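Local atomic coordinates of serine-threonine phosphatase 2C (PDB entry 2I44), a protein that probably removes phosphate groups from phosphoserine and phosphothreonine of target proteins as a metal-dependent phosphatase of the PP2C family, and binds calcium ions. Residues Y19-D23 with D51-F56; G148-H154 with D248-V254. One frame throughout, in Å; residues are numbered along the deposited sequence.

Contact 1 (Y19-D23 with D51-F56)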
loop_
_atom_site.group_PDB
_atom_site.type_symbol
_atom_site.label_atom_id
_atom_site.label_comp_id
_atom_site.label_asym_id
_atom_site.label_seq_id
_atom_site.Cartn_x
_atom_site.Cartn_y
_atom_site.Cartn_z
ATOM N N TYR A 19 3.662 -20.992 1.543
ATOM C CA TYR A 19 2.932 -20.933 2.803
ATOM C C TYR A 19 1.634 -21.720 2.619
ATOM O O TYR A 19 1.218 -21.999 1.492
ATOM C CB TYR A 19 2.640 -19.477 3.186
ATOM C CG TYR A 19 3.886 -18.664 3.488
ATOM C CD1 TYR A 19 4.564 -18.801 4.700
ATOM C CD2 TYR A 19 4.402 -17.777 2.548
ATOM C CE1 TYR A 19 5.724 -18.072 4.967
ATOM C CE2 TYR A 19 5.563 -17.040 2.799
ATOM C CZ TYR A 19 6.219 -17.191 4.009
ATOM O OH TYR A 19 7.357 -16.455 4.251
ATOM N N PRO A 20 0.981 -22.097 3.724
ATOM C CA PRO A 20 -0.265 -22.860 3.643
ATOM C C PRO A 20 -1.303 -22.361 2.635
ATOM O O PRO A 20 -1.771 -23.130 1.791
ATOM C CB PRO A 20 -0.768 -22.826 5.081
ATOM C CG PRO A 20 0.507 -22.910 5.857
ATOM C CD PRO A 20 1.395 -21.921 5.128
ATOM N N ALA A 21 -1.650 -21.080 2.703
ATOM C CA ALA A 21 -2.662 -20.536 1.803
ATOM C C ALA A 21 -2.151 -19.717 0.622
ATOM O O ALA A 21 -2.956 -19.170 -0.132
ATOM C CB ALA A 21 -3.668 -19.701 2.604
ATOM N N PHE A 22 -0.838 -19.641 0.433
ATOM C CA PHE A 22 -0.310 -18.841 -0.672
ATOM C C PHE A 22 1.201 -18.918 -0.770
ATOM O O PHE A 22 1.875 -19.293 0.187
ATOM C CB PHE A 22 -0.682 -17.380 -0.442
ATOM C CG PHE A 22 -0.085 -16.818 0.817
ATOM C CD1 PHE A 22 1.182 -16.227 0.809
ATOM C CD2 PHE A 22 -0.758 -16.941 2.028
ATOM C CE1 PHE A 22 1.767 -15.773 1.991
ATOM C CE2 PHE A 22 -0.179 -16.489 3.219
ATOM C CZ PHE A 22 1.085 -15.904 3.198
ATOM N N ASP A 23 1.730 -18.542 -1.931
ATOM C CA ASP A 23 3.171 -18.496 -2.134
ATOM C C ASP A 23 3.479 -17.014 -2.309
ATOM O O ASP A 23 2.705 -16.280 -2.933
ATOM C CB ASP A 23 3.581 -19.275 -3.384
ATOM C CG ASP A 23 3.150 -20.725 -3.330
ATOM O OD1 ASP A 23 3.161 -21.303 -2.220
ATOM O OD2 ASP A 23 2.805 -21.289 -4.393
ATOM N N ASP A 51 -3.818 -20.927 9.993
ATOM C CA ASP A 51 -2.876 -20.938 8.885
ATOM C C ASP A 51 -3.506 -20.343 7.633
ATOM O O ASP A 51 -3.063 -20.612 6.520
ATOM C CB ASP A 51 -2.403 -22.369 8.615
ATOM C CG ASP A 51 -3.485 -23.234 8.000
ATOM O OD1 ASP A 51 -4.679 -22.918 8.176
ATOM O OD2 ASP A 51 -3.138 -24.244 7.352
ATOM N N ASP A 52 -4.539 -19.528 7.819
ATOM C CA ASP A 52 -5.224 -18.907 6.692
ATOM C C ASP A 52 -5.354 -17.390 6.852
ATOM O O ASP A 52 -6.268 -16.775 6.296
ATOM C CB ASP A 52 -6.612 -19.526 6.536
ATOM C CG ASP A 52 -7.512 -19.218 7.712
ATOM O OD1 ASP A 52 -6.972 -18.944 8.806
ATOM O OD2 ASP A 52 -8.748 -19.258 7.547
ATOM N N CYS A 53 -4.451 -16.794 7.627
ATOM C CA CYS A 53 -4.450 -15.348 7.850
ATOM C C CYS A 53 -3.063 -14.763 7.631
ATOM O O CYS A 53 -2.068 -15.291 8.127
ATOM C CB CYS A 53 -4.899 -15.010 9.270
ATOM S SG CYS A 53 -6.619 -15.386 9.608
ATOM N N ALA A 54 -2.999 -13.661 6.893
ATOM C CA ALA A 54 -1.722 -13.016 6.636
ATOM C C ALA A 54 -1.922 -11.543 6.330
ATOM O O ALA A 54 -3.020 -11.122 5.965
ATOM C CB ALA A 54 -1.011 -13.708 5.476
ATOM N N PHE A 55 -0.851 -10.771 6.495
ATOM C CA PHE A 55 -0.865 -9.333 6.231
ATOM C C PHE A 55 0.168 -9.013 5.154
ATOM O O PHE A 55 1.272 -9.558 5.161
ATOM C CB PHE A 55 -0.518 -8.541 7.493
ATOM C CG PHE A 55 -0.393 -7.060 7.259
ATOM C CD1 PHE A 55 -1.511 -6.235 7.314
ATOM C CD2 PHE A 55 0.841 -6.491 6.961
ATOM C CE1 PHE A 55 -1.404 -4.866 7.080
ATOM C CE2 PHE A 55 0.960 -5.122 6.723
ATOM C CZ PHE A 55 -0.163 -4.309 6.782
ATOM N N PHE A 56 -0.200 -8.124 4.240
ATOM C CA PHE A 56 0.693 -7.723 3.160
ATOM C C PHE A 56 0.694 -6.207 3.057
ATOM O O PHE A 56 -0.366 -5.590 2.997
ATOM C CB PHE A 56 0.218 -8.327 1.838
ATOM C CG PHE A 56 0.142 -9.824 1.856
ATOM C CD1 PHE A 56 1.288 -10.595 1.679
ATOM C CD2 PHE A 56 -1.071 -10.468 2.089
ATOM C CE1 PHE A 56 1.224 -11.997 1.735
ATOM C CE2 PHE A 56 -1.142 -11.865 2.146
ATOM C CZ PHE A 56 0.005 -12.628 1.968
HETATM O O HOH W 1 -1.029 -19.422 5.062
#
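Phe22 and Phe56 meet in a T-shaped (edge-to-face) pair: the edge of Phe56 points at the face of Phe22, with centroids 5.2 Å apart and planes at 80°. The leading atom is Phe56 CZ, which sits off-centre over that face, 3.6 Å from Phe22 CE1. Tyr19 CB lies over the opposite face, so the Phe22 ring is clamped between its own turn and the facing strand. A chi1 of 62° sets Phe22 CG between the backbone N and the carbonyl carbon and directs the ring toward Ala54 and Phe56. The methyl of Ala54 adds an apolar touch, its CB 3.7 Å from Phe22 CE2. Nearer the surface, Pro20 lies against Asp51, Pro20 CB being 3.6 Å from Asp51 OD2. The polar link is indirect: one water accepts from Ala21 N (2.9 Å) and donates to Asp51 O (2.8 Å). Without direct backbone pairing, this is packing between two sheets, as in the beta sandwich of PP2C phosphatases. Strand 22-29 pairs with 313-320, whose Val318 touches both phenylalanines, while strand 53-62 pairs with 137-146, whose Leu145 also meets Phe22; Phe55 points away, onto helix 66-80.

Contact 2 (G148-H154 with D248-V254)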
loop_
_atom_site.group_PDB
_atom_site.type_symbol
_atom_site.label_atom_id
_atom_site.label_comp_id
_atom_site.label_asym_id
_atom_site.label_seq_id
_atom_site.Cartn_x
_atom_site.Cartn_y
_atom_site.Cartn_z
ATOM N N GLY A 148 -10.406 -16.784 3.662
ATOM C CA GLY A 148 -10.981 -16.583 2.343
ATOM C C GLY A 148 -11.320 -15.163 1.934
ATOM O O GLY A 148 -11.812 -14.946 0.829
ATOM N N PHE A 149 -11.066 -14.196 2.808
ATOM C CA PHE A 149 -11.349 -12.804 2.490
ATOM C C PHE A 149 -10.076 -11.977 2.489
ATOM O O PHE A 149 -9.158 -12.227 3.272
ATOM C CB PHE A 149 -12.316 -12.200 3.509
ATOM C CG PHE A 149 -13.727 -12.693 3.377
ATOM C CD1 PHE A 149 -14.531 -12.264 2.327
ATOM C CD2 PHE A 149 -14.247 -13.602 4.294
ATOM C CE1 PHE A 149 -15.836 -12.734 2.188
ATOM C CE2 PHE A 149 -15.551 -14.082 4.169
ATOM C CZ PHE A 149 -16.349 -13.648 3.112
ATOM N N VAL A 150 -10.021 -10.999 1.594
ATOM C CA VAL A 150 -8.880 -10.109 1.525
ATOM C C VAL A 150 -9.405 -8.694 1.681
ATOM O O VAL A 150 -10.178 -8.212 0.850
ATOM C CB VAL A 150 -8.124 -10.228 0.191
ATOM C CG1 VAL A 150 -6.990 -9.207 0.145
ATOM C CG2 VAL A 150 -7.561 -11.625 0.051
ATOM N N ALA A 151 -9.002 -8.055 2.773
ATOM C CA ALA A 151 -9.403 -6.691 3.059
ATOM C C ALA A 151 -8.321 -5.766 2.522
ATOM O O ALA A 151 -7.246 -5.647 3.115
ATOM C CB ALA A 151 -9.560 -6.502 4.566
ATOM N N VAL A 152 -8.605 -5.124 1.395
ATOM C CA VAL A 152 -7.661 -4.210 0.774
ATOM C C VAL A 152 -7.842 -2.783 1.287
ATOM O O VAL A 152 -8.960 -2.265 1.361
ATOM C CB VAL A 152 -7.822 -4.190 -0.774
ATOM C CG1 VAL A 152 -6.894 -3.155 -1.382
ATOM C CG2 VAL A 152 -7.514 -5.555 -1.355
ATOM N N GLY A 153 -6.730 -2.156 1.643
ATOM C CA GLY A 153 -6.768 -0.786 2.108
ATOM C C GLY A 153 -5.622 -0.038 1.458
ATOM O O GLY A 153 -4.618 -0.654 1.083
ATOM N N HIS A 154 -5.764 1.273 1.289
ATOM C CA HIS A 154 -4.681 2.058 0.713
ATOM C C HIS A 154 -4.802 3.555 0.914
ATOM O O HIS A 154 -5.875 4.094 1.182
ATOM C CB HIS A 154 -4.506 1.763 -0.790
ATOM C CG HIS A 154 -5.292 2.665 -1.692
ATOM N ND1 HIS A 154 -6.654 2.544 -1.866
ATOM C CD2 HIS A 154 -4.900 3.682 -2.496
ATOM C CE1 HIS A 154 -7.066 3.443 -2.742
ATOM N NE2 HIS A 154 -6.022 4.146 -3.140
ATOM N N ASP A 248 -9.248 3.941 1.563
ATOM C CA ASP A 248 -10.418 3.428 0.857
ATOM C C ASP A 248 -10.256 1.948 1.172
ATOM O O ASP A 248 -9.143 1.422 1.109
ATOM C CB ASP A 248 -10.342 3.670 -0.660
ATOM C CG ASP A 248 -10.770 5.078 -1.048
ATOM O OD1 ASP A 248 -11.853 5.516 -0.605
ATOM O OD2 ASP A 248 -10.036 5.748 -1.797
ATOM N N VAL A 249 -11.336 1.282 1.551
ATOM C CA VAL A 249 -11.246 -0.130 1.889
ATOM C C VAL A 249 -12.177 -0.947 1.013
ATOM O O VAL A 249 -13.291 -0.516 0.708
ATOM C CB VAL A 249 -11.588 -0.363 3.380
ATOM C CG1 VAL A 249 -11.382 -1.823 3.746
ATOM C CG2 VAL A 249 -10.710 0.527 4.256
ATOM N N ARG A 250 -11.703 -2.121 0.610
ATOM C CA ARG A 250 -12.460 -3.033 -0.242
ATOM C C ARG A 250 -12.197 -4.483 0.164
ATOM O O ARG A 250 -11.048 -4.929 0.207
ATOM C CB ARG A 250 -12.063 -2.827 -1.710
ATOM C CG ARG A 250 -12.709 -3.798 -2.697
ATOM C CD ARG A 250 -12.297 -3.494 -4.142
ATOM N NE ARG A 250 -12.901 -4.416 -5.103
ATOM C CZ ARG A 250 -12.680 -4.389 -6.418
ATOM N NH1 ARG A 250 -11.864 -3.485 -6.942
ATOM N NH2 ARG A 250 -13.277 -5.269 -7.213
ATOM N N VAL A 251 -13.266 -5.212 0.476
ATOM C CA VAL A 251 -13.143 -6.609 0.860
ATOM C C VAL A 251 -13.574 -7.500 -0.306
ATOM O O VAL A 251 -14.698 -7.407 -0.793
ATOM C CB VAL A 251 -14.021 -6.949 2.093
ATOM C CG1 VAL A 251 -13.864 -8.425 2.447
ATOM C CG2 VAL A 251 -13.629 -6.077 3.281
ATOM N N VAL A 252 -12.668 -8.359 -0.747
ATOM C CA VAL A 252 -12.948 -9.261 -1.851
ATOM C C VAL A 252 -12.874 -10.712 -1.390
ATOM O O VAL A 252 -12.033 -11.063 -0.560
ATOM C CB VAL A 252 -11.939 -9.033 -3.013
ATOM C CG1 VAL A 252 -10.534 -8.899 -2.460
ATOM C CG2 VAL A 252 -11.996 -10.188 -4.004
ATOM N N ARG A 253 -13.775 -11.545 -1.906
ATOM C CA ARG A 253 -13.767 -12.966 -1.568
ATOM C C ARG A 253 -12.730 -13.642 -2.450
ATOM O O ARG A 253 -12.729 -13.447 -3.665
ATOM C CB ARG A 253 -15.113 -13.619 -1.867
ATOM C CG ARG A 253 -16.278 -13.161 -1.033
ATOM C CD ARG A 253 -17.559 -13.818 -1.549
ATOM N NE ARG A 253 -18.738 -13.407 -0.786
ATOM C CZ ARG A 253 -19.107 -13.939 0.376
ATOM N NH1 ARG A 253 -18.394 -14.920 0.922
ATOM N NH2 ARG A 253 -20.186 -13.483 1.000
ATOM N N VAL A 254 -11.841 -14.424 -1.853
ATOM C CA VAL A 254 -10.851 -15.128 -2.646
ATOM C C VAL A 254 -11.560 -16.362 -3.202
ATOM O O VAL A 254 -11.909 -17.273 -2.452
ATOM C CB VAL A 254 -9.661 -15.582 -1.793
ATOM C CG1 VAL A 254 -8.633 -16.282 -2.669
ATOM C CG2 VAL A 254 -9.040 -14.382 -1.081
HETATM O O HOH W 2 -8.016 0.234 -1.034
#
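Phe149 lies alongside Arg253 and overlaps its side chain: ring atom CE1 sits over one face of the guanidinium, toward its rim, and CZ comes 3.3 Å from Arg253 NH1. The planes are 54° apart, so the groups do not stack flat. Arg253 runs extended from CG to NE, which carries the guanidinium along the ring. Phe149 CD1 also meets Val251 CG1 at 3.9 Å. Phe149 and Ala151 face helix 98-130, whereas Val150 and Val152 face Met261 of the other sheet; the strands are thus sandwiched between helix and sheet, as in the PP2C fold. Between these faces runs an antiparallel ladder. Val150 and Val252 form a hydrogen-bonded pair, with Val150 N to Val252 O at 2.9 Å, and Val152 N reaches Arg250 O at 2.7 Å. Val254 N to Gly148 O, 2.7 Å and nearly straight at 172°, closes one end. At the other, His154 and Asp248 share only weak backbone bonds, and a water joins His154 ND1 (2.8 Å) to Asp248 O. Main-chain bonds therefore carry the pairing through its middle, while at the His154 end outside partners satisfy the side chains: His154 NE2 is hydrogen-bonded to Val177 O, and Asp248 OD2 to NE2 of His179, whose ring stacks on His154.

Overall arrangement
Contact 1 closes before contact 2 opens along the chain, and their centres lie about 14 Å apart, with nearest atoms about 5 Å apart and no touch. Both reach the same antiparallel sheet: strand 53-62 pairs with 137-146, which pairs in turn with 149-155, itself paired with 248-253. Contact 2 is lateral pairing within this one sheet of the sandwich, whereas contact 1 is packing between the two sheets, crossing to the other through strand 22-29. Calcium is held by Asp60, Gly61, Asp266 and Asp311; contact 1 lies away from these sites, and the His154 side chain of contact 2 is about 13 Å from a calcium ion.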